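Local atomic coordinates of esterase (Thermotoga maritima, PDB entry 3DOH), a protein that probably hydrolyses carboxylic ester bonds, as a thermostable esterase that joins an immunoglobulin-like domain to an alpha/beta-hydrolase domain. Residues Ile311-Ala316 with Gly339-Thr344; Ala290-Cys295 with Ile372-Glu377. One frame throughout, in Å; residues are numbered along the deposited sequence.

Contact 1 of 2, residues Ile311-Ala316 with Gly339-Thr344; sequences IWVFHA and GKVRYT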
loop_
_atom_site.group_PDB
_atom_site.type_symbol
_atom_site.label_atom_id
_atom_site.label_comp_id
_atom_site.label_asym_id
_atom_site.label_seq_id
_atom_site.Cartn_x
_atom_site.Cartn_y
_atom_site.Cartn_z
ATOM N N ILE A 311 22.407 -41.270 12.201
ATOM C CA ILE A 311 21.449 -40.938 11.161
ATOM C C ILE A 311 20.647 -39.739 11.621
ATOM O O ILE A 311 20.121 -39.740 12.715
ATOM C CB ILE A 311 20.467 -42.151 10.909
ATOM C CG1 ILE A 311 21.246 -43.346 10.331
ATOM C CG2 ILE A 311 19.292 -41.744 10.008
ATOM C CD1 ILE A 311 20.450 -44.628 10.129
ATOM N N TRP A 312 20.518 -38.714 10.786
ATOM C CA TRP A 312 19.677 -37.582 11.150
ATOM C C TRP A 312 18.631 -37.447 10.050
ATOM O O TRP A 312 18.926 -37.039 8.927
ATOM C CB TRP A 312 20.511 -36.322 11.344
ATOM C CG TRP A 312 19.760 -35.160 11.887
ATOM C CD1 TRP A 312 18.415 -34.978 11.869
ATOM C CD2 TRP A 312 20.313 -33.973 12.482
ATOM N NE1 TRP A 312 18.087 -33.768 12.437
ATOM C CE2 TRP A 312 19.235 -33.134 12.824
ATOM C CE3 TRP A 312 21.617 -33.546 12.768
ATOM C CZ2 TRP A 312 19.413 -31.889 13.442
ATOM C CZ3 TRP A 312 21.803 -32.300 13.383
ATOM C CH2 TRP A 312 20.707 -31.490 13.707
ATOM N N VAL A 313 17.412 -37.846 10.387
ATOM C CA VAL A 313 16.277 -37.821 9.484
ATOM C C VAL A 313 15.581 -36.435 9.478
ATOM O O VAL A 313 15.494 -35.763 10.506
ATOM C CB VAL A 313 15.278 -38.885 9.941
ATOM C CG1 VAL A 313 14.112 -39.031 8.956
ATOM C CG2 VAL A 313 15.975 -40.212 10.125
ATOM N N PHE A 314 15.093 -36.015 8.317
ATOM C CA PHE A 314 14.379 -34.754 8.153
ATOM C C PHE A 314 13.130 -35.060 7.296
ATOM O O PHE A 314 13.205 -35.886 6.349
ATOM C CB PHE A 314 15.263 -33.701 7.437
ATOM C CG PHE A 314 16.442 -33.211 8.247
ATOM C CD1 PHE A 314 17.627 -33.949 8.314
ATOM C CD2 PHE A 314 16.374 -32.004 8.955
ATOM C CE1 PHE A 314 18.736 -33.472 9.086
ATOM C CE2 PHE A 314 17.487 -31.534 9.725
ATOM C CZ PHE A 314 18.653 -32.263 9.788
ATOM N N HIS A 315 11.998 -34.412 7.611
ATOM C CA HIS A 315 10.744 -34.575 6.873
ATOM C C HIS A 315 9.845 -33.419 7.315
ATOM O O HIS A 315 10.009 -32.890 8.404
ATOM C CB HIS A 315 10.088 -35.900 7.275
ATOM C CG HIS A 315 9.307 -36.561 6.180
ATOM N ND1 HIS A 315 8.294 -35.926 5.490
ATOM C CD2 HIS A 315 9.362 -37.821 5.690
ATOM C CE1 HIS A 315 7.783 -36.758 4.605
ATOM N NE2 HIS A 315 8.401 -37.919 4.720
ATOM N N ALA A 316 8.889 -33.009 6.496
ATOM C CA ALA A 316 7.942 -31.995 6.953
ATOM C C ALA A 316 6.648 -32.704 7.222
ATOM O O ALA A 316 6.214 -33.548 6.411
ATOM C CB ALA A 316 7.741 -30.920 5.925
ATOM N N GLY A 339 19.465 -47.066 18.625
ATOM C CA GLY A 339 19.385 -45.706 18.103
ATOM C C GLY A 339 20.604 -45.181 17.351
ATOM O O GLY A 339 20.939 -45.656 16.265
ATOM N N LYS A 340 21.261 -44.192 17.950
ATOM C CA LYS A 340 22.123 -43.196 17.260
ATOM C C LYS A 340 21.343 -42.555 16.076
ATOM O O LYS A 340 21.802 -42.587 14.920
ATOM C CB LYS A 340 23.459 -43.807 16.810
ATOM C CG LYS A 340 24.143 -44.692 17.882
ATOM C CD LYS A 340 25.411 -45.387 17.346
ATOM C CE LYS A 340 26.697 -44.496 17.403
ATOM N NZ LYS A 340 27.896 -45.162 16.747
ATOM N N VAL A 341 20.169 -41.974 16.400
ATOM C CA VAL A 341 19.265 -41.330 15.444
ATOM C C VAL A 341 18.825 -39.966 15.956
ATOM O O VAL A 341 18.402 -39.871 17.097
ATOM C CB VAL A 341 17.997 -42.194 15.171
ATOM C CG1 VAL A 341 17.135 -42.326 16.419
ATOM C CG2 VAL A 341 17.185 -41.624 14.028
ATOM N N ARG A 342 18.927 -38.924 15.116
ATOM C CA ARG A 342 18.241 -37.633 15.313
ATOM C C ARG A 342 17.121 -37.428 14.287
ATOM O O ARG A 342 17.088 -38.052 13.208
ATOM C CB ARG A 342 19.188 -36.452 15.190
ATOM C CG ARG A 342 20.342 -36.428 16.154
ATOM C CD ARG A 342 21.210 -35.217 15.870
ATOM N NE ARG A 342 22.208 -35.126 16.913
ATOM C CZ ARG A 342 22.859 -34.012 17.267
ATOM N NH1 ARG A 342 22.629 -32.845 16.649
ATOM N NH2 ARG A 342 23.753 -34.084 18.262
ATOM N N TYR A 343 16.213 -36.522 14.639
ATOM C CA TYR A 343 15.001 -36.290 13.896
ATOM C C TYR A 343 14.472 -34.913 14.183
ATOM O O TYR A 343 14.081 -34.600 15.320
ATOM C CB TYR A 343 13.922 -37.320 14.247
ATOM C CG TYR A 343 12.706 -37.233 13.376
ATOM C CD1 TYR A 343 12.812 -37.227 11.973
ATOM C CD2 TYR A 343 11.453 -37.177 13.940
ATOM C CE1 TYR A 343 11.675 -37.129 11.172
ATOM C CE2 TYR A 343 10.314 -37.105 13.167
ATOM C CZ TYR A 343 10.402 -37.080 11.793
ATOM O OH TYR A 343 9.209 -36.992 11.045
ATOM N N THR A 344 14.483 -34.109 13.122
ATOM C CA THR A 344 13.872 -32.819 13.043
ATOM C C THR A 344 12.696 -32.996 12.083
ATOM O O THR A 344 12.911 -33.350 10.926
ATOM C CB THR A 344 14.879 -31.857 12.417
ATOM O OG1 THR A 344 16.069 -31.870 13.200
ATOM C CG2 THR A 344 14.332 -30.444 12.357
#

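Contact 2 of 2, residues Ala290-Cys295 with Ile372-Glu377; sequences AAIPIC and IEWLFE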
loop_
_atom_site.group_PDB
_atom_site.type_symbol
_atom_site.label_atom_id
_atom_site.label_comp_id
_atom_site.label_asym_id
_atom_site.label_seq_id
_atom_site.Cartn_x
_atom_site.Cartn_y
_atom_site.Cartn_z
ATOM N N ALA A 290 27.699 -42.198 8.220
ATOM C CA ALA A 290 26.513 -41.484 8.668
ATOM C C ALA A 290 25.656 -41.069 7.474
ATOM O O ALA A 290 26.164 -40.860 6.373
ATOM C CB ALA A 290 26.906 -40.265 9.489
ATOM N N ALA A 291 24.353 -40.953 7.705
ATOM C CA ALA A 291 23.393 -40.733 6.648
ATOM C C ALA A 291 22.473 -39.576 7.022
ATOM O O ALA A 291 22.144 -39.413 8.200
ATOM C CB ALA A 291 22.591 -41.979 6.465
ATOM N N ILE A 292 22.067 -38.767 6.045
ATOM C CA ILE A 292 20.959 -37.810 6.215
ATOM C C ILE A 292 19.915 -38.082 5.114
ATOM O O ILE A 292 20.017 -37.548 3.994
ATOM C CB ILE A 292 21.438 -36.328 6.191
ATOM C CG1 ILE A 292 22.532 -36.107 7.234
ATOM C CG2 ILE A 292 20.265 -35.334 6.310
ATOM C CD1 ILE A 292 23.332 -34.779 7.043
ATOM N N PRO A 293 18.936 -38.944 5.403
ATOM C CA PRO A 293 17.779 -39.183 4.551
ATOM C C PRO A 293 16.610 -38.203 4.721
ATOM O O PRO A 293 15.927 -38.211 5.759
ATOM C CB PRO A 293 17.337 -40.565 4.978
ATOM C CG PRO A 293 17.747 -40.673 6.388
ATOM C CD PRO A 293 18.961 -39.840 6.562
ATOM N N ILE A 294 16.357 -37.423 3.670
ATOM C CA ILE A 294 15.379 -36.351 3.674
ATOM C C ILE A 294 14.152 -36.795 2.910
ATOM O O ILE A 294 14.270 -37.188 1.742
ATOM C CB ILE A 294 15.965 -35.071 3.023
ATOM C CG1 ILE A 294 17.165 -34.611 3.809
ATOM C CG2 ILE A 294 14.944 -33.937 3.010
ATOM C CD1 ILE A 294 18.120 -33.866 2.983
ATOM N N CYS A 295 12.992 -36.719 3.556
ATOM C CA CYS A 295 11.751 -37.213 2.979
ATOM C C CYS A 295 12.004 -38.463 2.150
ATOM O O CYS A 295 12.068 -38.402 0.922
ATOM C CB CYS A 295 11.094 -36.134 2.114
ATOM S SG CYS A 295 12.206 -35.355 0.919
ATOM N N ILE A 372 25.198 -30.043 8.903
ATOM C CA ILE A 372 26.496 -30.136 8.214
ATOM C C ILE A 372 27.650 -30.473 9.173
ATOM O O ILE A 372 28.408 -31.439 8.956
ATOM C CB ILE A 372 26.757 -28.844 7.437
ATOM C CG1 ILE A 372 25.820 -28.804 6.231
ATOM C CG2 ILE A 372 28.216 -28.718 7.061
ATOM C CD1 ILE A 372 25.514 -27.421 5.799
ATOM N N GLU A 373 27.739 -29.716 10.268
ATOM C CA GLU A 373 28.819 -29.911 11.232
ATOM C C GLU A 373 28.732 -31.298 11.810
ATOM O O GLU A 373 29.763 -32.006 11.906
ATOM C CB GLU A 373 28.745 -28.872 12.348
ATOM C CG GLU A 373 29.440 -27.544 12.006
ATOM C CD GLU A 373 30.871 -27.754 11.497
ATOM O OE1 GLU A 373 31.116 -27.465 10.299
ATOM O OE2 GLU A 373 31.736 -28.240 12.282
ATOM N N TRP A 374 27.502 -31.694 12.184
ATOM C CA TRP A 374 27.267 -32.983 12.774
ATOM C C TRP A 374 27.726 -34.115 11.853
ATOM O O TRP A 374 28.275 -35.117 12.307
ATOM C CB TRP A 374 25.790 -33.131 13.083
ATOM C CG TRP A 374 25.406 -34.542 13.489
ATOM C CD1 TRP A 374 25.437 -35.068 14.760
ATOM C CD2 TRP A 374 24.936 -35.616 12.625
ATOM N NE1 TRP A 374 24.994 -36.374 14.735
ATOM C CE2 TRP A 374 24.682 -36.731 13.447
ATOM C CE3 TRP A 374 24.661 -35.720 11.255
ATOM C CZ2 TRP A 374 24.206 -37.955 12.930
ATOM C CZ3 TRP A 374 24.183 -36.948 10.749
ATOM C CH2 TRP A 374 23.972 -38.037 11.582
ATOM N N LEU A 375 27.506 -33.973 10.548
ATOM C CA LEU A 375 27.813 -35.098 9.676
ATOM C C LEU A 375 29.307 -35.299 9.755
ATOM O O LEU A 375 29.770 -36.435 9.894
ATOM C CB LEU A 375 27.336 -34.866 8.252
ATOM C CG LEU A 375 27.531 -35.952 7.183
ATOM C CD1 LEU A 375 26.462 -37.025 7.285
ATOM C CD2 LEU A 375 27.433 -35.284 5.855
ATOM N N PHE A 376 30.041 -34.185 9.752
ATOM C CA PHE A 376 31.501 -34.254 9.776
ATOM C C PHE A 376 32.140 -34.756 11.072
ATOM O O PHE A 376 33.297 -35.180 11.057
ATOM C CB PHE A 376 32.184 -32.973 9.243
ATOM C CG PHE A 376 32.049 -32.830 7.773
ATOM C CD1 PHE A 376 32.622 -33.763 6.922
ATOM C CD2 PHE A 376 31.296 -31.814 7.224
ATOM C CE1 PHE A 376 32.477 -33.668 5.543
ATOM C CE2 PHE A 376 31.149 -31.729 5.826
ATOM C CZ PHE A 376 31.734 -32.670 4.992
ATOM N N GLU A 377 31.425 -34.727 12.187
ATOM C CA GLU A 377 32.023 -35.347 13.376
ATOM C C GLU A 377 31.772 -36.860 13.418
ATOM O O GLU A 377 32.127 -37.527 14.395
ATOM C CB GLU A 377 31.667 -34.617 14.660
ATOM C CG GLU A 377 30.293 -33.974 14.611
ATOM C CD GLU A 377 30.108 -32.831 15.621
ATOM O OE1 GLU A 377 29.245 -32.947 16.536
ATOM O OE2 GLU A 377 30.826 -31.816 15.494
#

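Contact 1 of 2, residues Ile311-Ala316 with Gly339-Thr344
Ile311, Trp312 and Val313 pair in parallel with Val341, Arg342 and Tyr343 as neighbouring strands of a beta-alpha-beta unit whose helix is 325-336; strand 341-346 is outermost in this chain's alpha/beta-hydrolase sheet. Arg342 is held to strand 311-316 through both its backbone N and its O: N donates to Ile311 O (2.8 Å) and O accepts from Val313 N (2.8 Å). On the face carrying Trp312, Arg342 and Thr344, the indole has CG anti to the backbone N (chi1 -172°), and its NE1 donates to Thr344 OG1 at 2.9 Å, with the oxygen in the ring plane. Arg342 CB sits over the five-membered ring, 3.7 Å from its centroid, a CH-pi contact. Farther out, Arg342 CD lies above the same face near CE3, and Phe314 CZ lies over the opposite face, toward the rim. On the other side of the sheet, Val313 CB meets Tyr343 CD1 at 3.6 Å, and helix 325-336 packs on both residues. Tyr343 OH is hydrogen-bonded to Glu345 OE1. The indole N-H is thus satisfied within the strand pair, while the aliphatic part of Arg342 serves as apolar cover and its NH1 makes a weak, long ion pair with Glu370.

Contact 2 of 2, residues Ala290-Cys295 with Ile372-Glu377
Strand 290-294 runs at 151° to the N-to-C direction of helix 372-376, roughly antiparallel, with the two axes 9.3 Å apart at their closest, a separation bridged by side chains. Ala290 and Ile292, two residues apart on the strand, both point toward the helix and meet Leu375 and Trp374. Leu375 CD1 does most of the touching: it lies 3.9 Å from Ala290 CB and 3.9 Å from Ile292 CD1, so one methyl spans both. With CG anti to the backbone N (chi1 -178°), the Leu375 side chain ends nearer the strand, meeting Ile292 at a slant. Trp374 offers the six-membered end of its indole. Its CZ3 stands 4.0 Å from Ile292 CG1, which lies at the ring edge, near the plane, and the two side chains pass alongside, running in opposite senses. CH2 lies 4.2 Å from Ala290 CB and 4.1 Å from Ala291 O, which sits at the ring edge. Beyond the two segments, Trp374 packs edge-to-face with Trp312 of the next strand, and Leu375 also rests on Tyr266 of the strand before, so the helix reaches across three strands. Ala291 points away from helix 372-376, and its side chain, like that of Pro293, packs on helix 272-283. Layers of helix on both faces of a largely parallel sheet are the alpha/beta-hydrolase pattern. All five touching residues are buried and the contacts between side chains are wholly apolar, which implies that this C-terminal helix is held on the sheet here by shape and the exclusion of water rather than by directed bonds.

Overall arrangement
After the N-terminal immunoglobulin-like domain, the chain builds the hydrolase sheet and reaches strand 290-294, the first half of contact 2. Strand 311-316 follows beside it, then helix 325-336, and strand 341-346 returns to close contact 1. Only after two further short helices does helix 369-376 come back to strand 290-294 and close contact 2, so contact 1 is nested inside the longer loop. Their centres lie 9 Å apart. Strand 311-316 is the shared neighbour: Trp312 N probably bonds to Ala291 O, and Phe314 O to Cys295 N. Together they join the last three strands, at the 341-346 edge of the sheet, to one another and to helix 369-376.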